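Local structure of putative dehydrogenase (Pseudomonas fluorescens, 6UUG) at residues Leu81-Arg84 and Trp85-Leu89; Phe129-Thr132 and Ala133-Trp137; Gly107-His110 and Leu111-Thr115. The protein oxidises methanesulfinate as the MsuC monooxygenase of a two-component flavin-dependent system in bacterial sulfur assimilation. All blocks are in the same frame, centred on the assembly; numbering follows the deposited sequence.

Contact 1 (Leu81-Arg84 and Trp85-Leu89); sequences LGAR and WSETL
Arg84 and Glu87 meet twice, through backbone and through side chain. Arg84 N donates to Glu87 OE2 over 2.8 Å in a nearly straight bond, approaching on the anti side of the carboxylate and 34° out of its plane. Both side chains are modelled in two conformers; in the pair considered, the same oxygen lies over the centre of the Arg84 guanidinium, whose plane is only 10° from that of the carboxylate. The salt bridge of that pair, with Arg84 NH2 3.3 Å from Glu87 OE2, is therefore one of stacked charges, with no N-H aimed at the oxygen. Arg84 is the N-cap of helix 85-96 and Glu87 its N3 residue, so the bond supplies the N3-to-N-cap half of a capping box; arginine has no side-chain acceptor to return the other half. With Glu87 CG beside its own backbone N (chi1 -56°), the extended chain reaches back over the cap. The helix proper starts with Thr88 N bonding to Arg84 O at 3.1 Å. Farther out, a water links Ala83 O to Thr88 OG1, another donates to both Gly82 O and Glu87 OE2, and Ser86 OG is hydrogen-bonded to Asp322 of helix 294-327.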
loop_
_atom_site.group_PDB
_atom_site.type_symbol
_atom_site.label_atom_id
_atom_site.label_comp_id
_atom_site.label_asym_id
_atom_site.label_seq_id
_atom_site.Cartn_x
_atom_site.Cartn_y
_atom_site.Cartn_z
ATOM N N LEU A 81 17.995 12.822 -38.587
ATOM C CA LEU A 81 17.708 14.053 -37.853
ATOM C C LEU A 81 18.684 14.312 -36.707
ATOM O O LEU A 81 18.719 15.430 -36.187
ATOM C CB LEU A 81 16.263 14.032 -37.323
ATOM C CG LEU A 81 15.147 13.935 -38.375
ATOM C CD1 LEU A 81 13.763 13.865 -37.738
ATOM C CD2 LEU A 81 15.222 15.120 -39.340
ATOM N N GLY A 82 19.466 13.315 -36.298
ATOM C CA GLY A 82 20.512 13.516 -35.307
ATOM C C GLY A 82 20.044 13.752 -33.880
ATOM O O GLY A 82 20.755 14.392 -33.104
ATOM N N ALA A 83 18.874 13.247 -33.504
ATOM C CA ALA A 83 18.424 13.458 -32.128
ATOM C C ALA A 83 19.272 12.661 -31.141
ATOM O O ALA A 83 19.784 11.585 -31.459
ATOM C CB ALA A 83 16.958 13.051 -31.965
ATOM N N ARG A 84 19.418 13.205 -29.930
ATOM C CA ARG A 84 19.961 12.412 -28.840
ATOM C C ARG A 84 18.913 11.407 -28.367
ATOM O O ARG A 84 17.720 11.552 -28.629
ATOM C CB ARG A 84 20.395 13.297 -27.671
ATOM C CG ARG A 84 21.570 14.232 -27.993
ATOM C CD ARG A 84 21.720 15.300 -26.918
ATOM N NE ARG A 84 20.428 15.844 -26.504
ATOM C CZ ARG A 84 19.855 16.927 -27.022
ATOM N NH1 ARG A 84 18.675 17.330 -26.569
ATOM N NH2 ARG A 84 20.455 17.608 -27.996
ATOM N N TRP A 85 19.386 10.370 -27.679
ATOM C CA TRP A 85 18.464 9.339 -27.186
ATOM C C TRP A 85 17.359 9.934 -26.330
ATOM O O TRP A 85 16.206 9.493 -26.401
ATOM C CB TRP A 85 19.232 8.271 -26.402
ATOM C CG TRP A 85 19.745 7.242 -27.356
ATOM C CD1 TRP A 85 21.046 7.011 -27.701
ATOM C CD2 TRP A 85 18.949 6.353 -28.152
ATOM N NE1 TRP A 85 21.110 6.015 -28.648
ATOM C CE2 TRP A 85 19.838 5.599 -28.947
ATOM C CE3 TRP A 85 17.572 6.115 -28.262
ATOM C CZ2 TRP A 85 19.399 4.622 -29.832
ATOM C CZ3 TRP A 85 17.133 5.133 -29.159
ATOM C CH2 TRP A 85 18.050 4.406 -29.929
ATOM N N SER A 86 17.687 10.906 -25.479
ATOM C CA SER A 86 16.636 11.501 -24.654
ATOM C C SER A 86 15.519 12.108 -25.504
ATOM O O SER A 86 14.348 12.060 -25.105
ATOM C CB SER A 86 17.235 12.554 -23.713
ATOM O OG SER A 86 17.803 13.634 -24.455
ATOM N N GLU A 87 15.846 12.673 -26.683
ATOM C CA GLU A 87 14.811 13.239 -27.549
ATOM C C GLU A 87 14.016 12.151 -28.258
ATOM O O GLU A 87 12.792 12.256 -28.390
ATOM C CB GLU A 87 15.435 14.169 -28.593
ATOM C CG GLU A 87 16.286 15.290 -28.058
ATOM C CD GLU A 87 16.989 16.031 -29.193
ATOM O OE1 GLU A 87 16.355 16.910 -29.820
ATOM O OE2 GLU A 87 18.161 15.706 -29.482
ATOM N N THR A 88 14.698 11.115 -28.746
ATOM C CA THR A 88 14.002 9.993 -29.359
ATOM C C THR A 88 13.035 9.352 -28.374
ATOM O O THR A 88 11.885 9.059 -28.719
ATOM C CB THR A 88 15.013 8.967 -29.848
ATOM O OG1 THR A 88 15.856 9.567 -30.855
ATOM C CG2 THR A 88 14.311 7.765 -30.422
ATOM N N LEU A 89 13.483 9.150 -27.137
ATOM C CA LEU A 89 12.622 8.518 -26.136
ATOM C C LEU A 89 11.504 9.455 -25.690
ATOM O O LEU A 89 10.417 8.993 -25.346
ATOM C CB LEU A 89 13.477 8.064 -24.948
ATOM C CG LEU A 89 14.494 6.989 -25.292
ATOM C CD1 LEU A 89 15.526 6.820 -24.181
ATOM C CD2 LEU A 89 13.772 5.682 -25.592
HETATM O O HOH W 1 20.637 16.520 -31.329
HETATM O O HOH W 2 18.498 8.952 -30.764
HETATM O O HOH W 3 16.991 15.907 -24.258
#

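Contact 2 (Phe129-Thr132 and Ala133-Trp137); sequences FEQT and ARQNW
Helical i to i+4 bonds run from Ala133 N to Phe129 O, Arg134 N to Glu130 O and Gln135 N to Gln131 O, before Asn136 takes positive phi and Trp137 N turns back to Thr132 O in a weak bond of 3.4 Å. That six-to-one reach is the one seen in a Schellman ending, and it brings the Trp137 side chain against the last turn of helix 122-135. Gln131 covers the outer part of the indole: its CB stands over the six-membered ring, 3.8 Å from the centroid and 23° off the normal, a CH-pi contact, while Gln131 CD comes to 3.5 Å from Trp137 CH2. The amide is not laid flat on the ring but inclined to it by 56°, and NE2 makes a weak hydrogen bond to Pro127 O. With an alanine here CB would keep its place on the ring, but the outer edge of the indole at Trp137 CH2 would probably lose its amide cover and Pro127 O its weak donor. Thr132 crosses the same indole obliquely, with OG1 3.7 Å from Trp137 CE3. That hydroxyl sits anti to the carbonyl carbon, beside the backbone N (chi1 -64°), where it is hydrogen-bonded to Trp128 O one turn back and to Trp139 NE1. Thr132 CG2 meanwhile lies 3.6 Å from Trp137 O. Between these side chains and the indole the contact is therefore probably mostly dispersion and CH-pi, Thr132 spending its polar group on other partners, and Trp137 O is buried with no hydrogen-bonding partner, which is likely to carry some desolvation cost.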
loop_
_atom_site.group_PDB
_atom_site.type_symbol
_atom_site.label_atom_id
_atom_site.label_comp_id
_atom_site.label_asym_id
_atom_site.label_seq_id
_atom_site.Cartn_x
_atom_site.Cartn_y
_atom_site.Cartn_z
ATOM N N PHE A 129 21.910 2.859 -42.270
ATOM C CA PHE A 129 21.413 4.160 -41.816
ATOM C C PHE A 129 21.068 5.061 -42.998
ATOM O O PHE A 129 20.016 5.708 -43.019
ATOM C CB PHE A 129 22.450 4.850 -40.928
ATOM C CG PHE A 129 22.411 4.434 -39.477
ATOM C CD1 PHE A 129 21.784 3.264 -39.090
ATOM C CD2 PHE A 129 23.000 5.232 -38.504
ATOM C CE1 PHE A 129 21.748 2.887 -37.738
ATOM C CE2 PHE A 129 22.974 4.874 -37.160
ATOM C CZ PHE A 129 22.337 3.695 -36.775
ATOM N N GLU A 130 21.965 5.137 -43.981
ATOM C CA GLU A 130 21.710 5.979 -45.146
ATOM C C GLU A 130 20.451 5.543 -45.886
ATOM O O GLU A 130 19.615 6.379 -46.249
ATOM C CB GLU A 130 22.928 5.960 -46.072
ATOM C CG GLU A 130 24.180 6.513 -45.428
ATOM C CD GLU A 130 25.417 6.334 -46.298
ATOM O OE1 GLU A 130 25.417 5.420 -47.152
ATOM O OE2 GLU A 130 26.386 7.108 -46.129
ATOM N N GLN A 131 20.286 4.238 -46.116
ATOM C CA GLN A 131 19.102 3.788 -46.850
ATOM C C GLN A 131 17.828 3.986 -46.041
ATOM O O GLN A 131 16.771 4.304 -46.602
ATOM C CB GLN A 131 19.252 2.327 -47.255
ATOM C CG GLN A 131 20.417 2.062 -48.191
ATOM C CD GLN A 131 20.593 0.585 -48.471
ATOM O OE1 GLN A 131 20.167 0.083 -49.513
ATOM N NE2 GLN A 131 21.207 -0.127 -47.529
ATOM N N THR A 132 17.900 3.791 -44.722
ATOM C CA THR A 132 16.723 3.991 -43.883
ATOM C C THR A 132 16.259 5.440 -43.919
ATOM O O THR A 132 15.056 5.714 -43.998
ATOM C CB THR A 132 17.038 3.557 -42.443
ATOM O OG1 THR A 132 17.317 2.151 -42.424
ATOM C CG2 THR A 132 15.874 3.855 -41.516
ATOM N N ALA A 133 17.204 6.381 -43.861
ATOM C CA ALA A 133 16.850 7.797 -43.879
ATOM C C ALA A 133 16.334 8.223 -45.248
ATOM O O ALA A 133 15.391 9.018 -45.345
ATOM C CB ALA A 133 18.067 8.635 -43.485
ATOM N N ARG A 134 16.927 7.692 -46.316
ATOM C CA ARG A 134 16.526 8.097 -47.659
ATOM C C ARG A 134 15.167 7.514 -48.036
ATOM O O ARG A 134 14.348 8.190 -48.670
ATOM C CB ARG A 134 17.600 7.679 -48.665
ATOM C CG ARG A 134 17.229 7.860 -50.130
ATOM C CD ARG A 134 18.416 7.496 -51.019
ATOM N NE ARG A 134 19.064 6.267 -50.566
ATOM C CZ ARG A 134 18.899 5.078 -51.134
ATOM N NH1 ARG A 134 18.115 4.950 -52.198
ATOM N NH2 ARG A 134 19.525 4.020 -50.646
ATOM N N GLN A 135 14.897 6.270 -47.640
ATOM C CA GLN A 135 13.694 5.567 -48.075
ATOM C C GLN A 135 12.661 5.337 -46.970
ATOM O O GLN A 135 11.662 4.660 -47.217
ATOM C CB GLN A 135 14.082 4.227 -48.701
ATOM C CG GLN A 135 15.196 4.338 -49.719
ATOM C CD GLN A 135 15.636 2.995 -50.245
ATOM O OE1 GLN A 135 16.827 2.762 -50.465
ATOM N NE2 GLN A 135 14.678 2.096 -50.453
ATOM N N ASN A 136 12.868 5.889 -45.774
ATOM C CA ASN A 136 11.957 5.713 -44.633
ATOM C C ASN A 136 11.594 4.242 -44.410
ATOM O O ASN A 136 10.425 3.886 -44.262
ATOM C CB ASN A 136 10.692 6.559 -44.786
ATOM C CG ASN A 136 10.967 8.040 -44.656
ATOM O OD1 ASN A 136 11.293 8.533 -43.575
ATOM N ND2 ASN A 136 10.827 8.760 -45.755
ATOM N N TRP A 137 12.617 3.387 -44.383
ATOM C CA TRP A 137 12.433 1.987 -44.016
ATOM C C TRP A 137 11.961 1.871 -42.568
ATOM O O TRP A 137 12.523 2.506 -41.674
ATOM C CB TRP A 137 13.743 1.221 -44.159
ATOM C CG TRP A 137 14.202 0.933 -45.554
ATOM C CD1 TRP A 137 13.538 1.183 -46.725
ATOM C CD2 TRP A 137 15.443 0.330 -45.913
ATOM N NE1 TRP A 137 14.303 0.763 -47.797
ATOM C CE2 TRP A 137 15.477 0.237 -47.320
ATOM C CE3 TRP A 137 16.536 -0.145 -45.177
ATOM C CZ2 TRP A 137 16.561 -0.309 -48.002
ATOM C CZ3 TRP A 137 17.614 -0.689 -45.861
ATOM C CH2 TRP A 137 17.614 -0.767 -47.256
#

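Contact 3 (Gly107-His110 and Leu111-Thr115); sequences GFHH and LMLAT
Phe108 and Leu111 run alongside each other from a mostly buried stretch of helix 100-119, in the N-terminal region of an acyl-CoA dehydrogenase-like fold. Leu111 has CG anti to its backbone N (chi1 176°), which with chi2 near 67° lays CD2 over one face of the phenyl ring, a CH-pi contact 4.2 Å from the centroid and 16° off the normal. Met112 comes in at a slant to Phe108, its bent chain bringing CE to 4.0 Å from Phe108 CD2. Around the helix, Leu113 serves both histidines: its CD1 is 3.7 Å from His109 NE2 and 4.1 Å from His110 ND1, and the Leu113 side chain runs alongside His110 but across His109. The two imidazoles also meet, His109 CD2 standing over the centre of the His110 ring. Hydrogen bonds to Leu70 O and Trp139 N fix the rotation of His109, and one to Ser73 OG holds His110. Leu111 and Met112 also pack on Arg248 of helix 247-277. One turn on, Leu111 O is gripped twice by Thr115, whose OG1 (2.8 Å) and backbone N (2.9 Å) approach Leu111 O from opposite faces of its carbonyl plane.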
loop_
_atom_site.group_PDB
_atom_site.type_symbol
_atom_site.label_atom_id
_atom_site.label_comp_id
_atom_site.label_asym_id
_atom_site.label_seq_id
_atom_site.Cartn_x
_atom_site.Cartn_y
_atom_site.Cartn_z
ATOM N N GLY A 107 9.306 2.958 -31.000
ATOM C CA GLY A 107 10.475 2.783 -30.155
ATOM C C GLY A 107 11.305 1.571 -30.536
ATOM O O GLY A 107 12.539 1.633 -30.548
ATOM N N PHE A 108 10.647 0.461 -30.886
ATOM C CA PHE A 108 11.403 -0.722 -31.283
ATOM C C PHE A 108 12.106 -0.525 -32.624
ATOM O O PHE A 108 13.198 -1.053 -32.822
ATOM C CB PHE A 108 10.490 -1.946 -31.317
ATOM C CG PHE A 108 10.621 -2.813 -30.103
ATOM C CD1 PHE A 108 10.755 -2.248 -28.850
ATOM C CD2 PHE A 108 10.612 -4.195 -30.214
ATOM C CE1 PHE A 108 10.883 -3.047 -27.718
ATOM C CE2 PHE A 108 10.737 -4.998 -29.090
ATOM C CZ PHE A 108 10.869 -4.420 -27.842
ATOM N N HIS A 109 11.504 0.237 -33.544
ATOM C CA HIS A 109 12.212 0.613 -34.765
ATOM C C HIS A 109 13.564 1.255 -34.437
ATOM O O HIS A 109 14.609 0.844 -34.957
ATOM C CB HIS A 109 11.320 1.544 -35.600
ATOM C CG HIS A 109 12.059 2.335 -36.629
ATOM N ND1 HIS A 109 12.313 1.853 -37.896
ATOM C CD2 HIS A 109 12.612 3.571 -36.576
ATOM C CE1 HIS A 109 12.989 2.762 -38.580
ATOM N NE2 HIS A 109 13.188 3.811 -37.801
ATOM N N HIS A 110 13.581 2.236 -33.531
ATOM C CA HIS A 110 14.865 2.881 -33.244
ATOM C C HIS A 110 15.790 1.966 -32.449
ATOM O O HIS A 110 17.020 2.084 -32.549
ATOM C CB HIS A 110 14.629 4.222 -32.540
ATOM C CG HIS A 110 14.009 5.244 -33.444
ATOM N ND1 HIS A 110 14.715 5.842 -34.465
ATOM C CD2 HIS A 110 12.742 5.715 -33.535
ATOM C CE1 HIS A 110 13.920 6.662 -35.128
ATOM N NE2 HIS A 110 12.715 6.599 -34.589
ATOM N N LEU A 111 15.223 1.050 -31.657
ATOM C CA LEU A 111 16.041 0.026 -31.009
ATOM C C LEU A 111 16.708 -0.893 -32.033
ATOM O O LEU A 111 17.860 -1.304 -31.844
ATOM C CB LEU A 111 15.190 -0.796 -30.031
ATOM C CG LEU A 111 15.896 -1.969 -29.345
ATOM C CD1 LEU A 111 16.981 -1.492 -28.407
ATOM C CD2 LEU A 111 14.874 -2.816 -28.566
ATOM N N MET A 112 16.001 -1.239 -33.115
ATOM C CA MET A 112 16.621 -2.072 -34.150
ATOM C C MET A 112 17.786 -1.344 -34.813
ATOM O O MET A 112 18.838 -1.943 -35.071
ATOM C CB MET A 112 15.595 -2.479 -35.209
ATOM C CG MET A 112 14.407 -3.296 -34.693
ATOM S SD MET A 112 14.853 -4.693 -33.640
ATOM C CE MET A 112 14.121 -4.203 -32.072
ATOM N N LEU A 113 17.625 -0.043 -35.074
ATOM C CA LEU A 113 18.736 0.739 -35.608
ATOM C C LEU A 113 19.901 0.786 -34.626
ATOM O O LEU A 113 21.065 0.673 -35.025
ATOM C CB LEU A 113 18.256 2.148 -35.953
ATOM C CG LEU A 113 17.306 2.276 -37.139
ATOM C CD1 LEU A 113 16.891 3.733 -37.281
ATOM C CD2 LEU A 113 18.022 1.792 -38.413
ATOM N N ALA A 114 19.607 0.935 -33.331
ATOM C CA ALA A 114 20.668 0.904 -32.330
ATOM C C ALA A 114 21.389 -0.432 -32.327
ATOM O O ALA A 114 22.599 -0.486 -32.071
ATOM C CB ALA A 114 20.100 1.181 -30.936
ATOM N N THR A 115 20.656 -1.511 -32.605
ATOM C CA THR A 115 21.228 -2.854 -32.607
ATOM C C THR A 115 22.301 -3.003 -33.685
ATOM O O THR A 115 23.395 -3.507 -33.413
ATOM C CB THR A 115 20.117 -3.887 -32.812
ATOM O OG1 THR A 115 19.148 -3.765 -31.760
ATOM C CG2 THR A 115 20.687 -5.291 -32.774
#

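Along the chain the order is contact 1, contact 3, contact 2, on the successive helices 85-96, 100-119 and 122-135, all in the N-terminal, acyl-CoA dehydrogenase-like helical region. Contact 3 touches both others; its centre is about 12 Å from that of contact 1 and about 13 Å from that of contact 2, whereas contacts 1 and 2 are about 17 Å apart between centres and do not touch. Toward contact 1, Trp85 and Thr88 pack on His110 and Ala114; toward contact 2, Phe129 and Thr132 meet Leu113, and Trp137 O faces His109 CE1. Helix 100-119 is thus the shared element, with the helix start of contact 1 and the helix end of contact 2 packed against it.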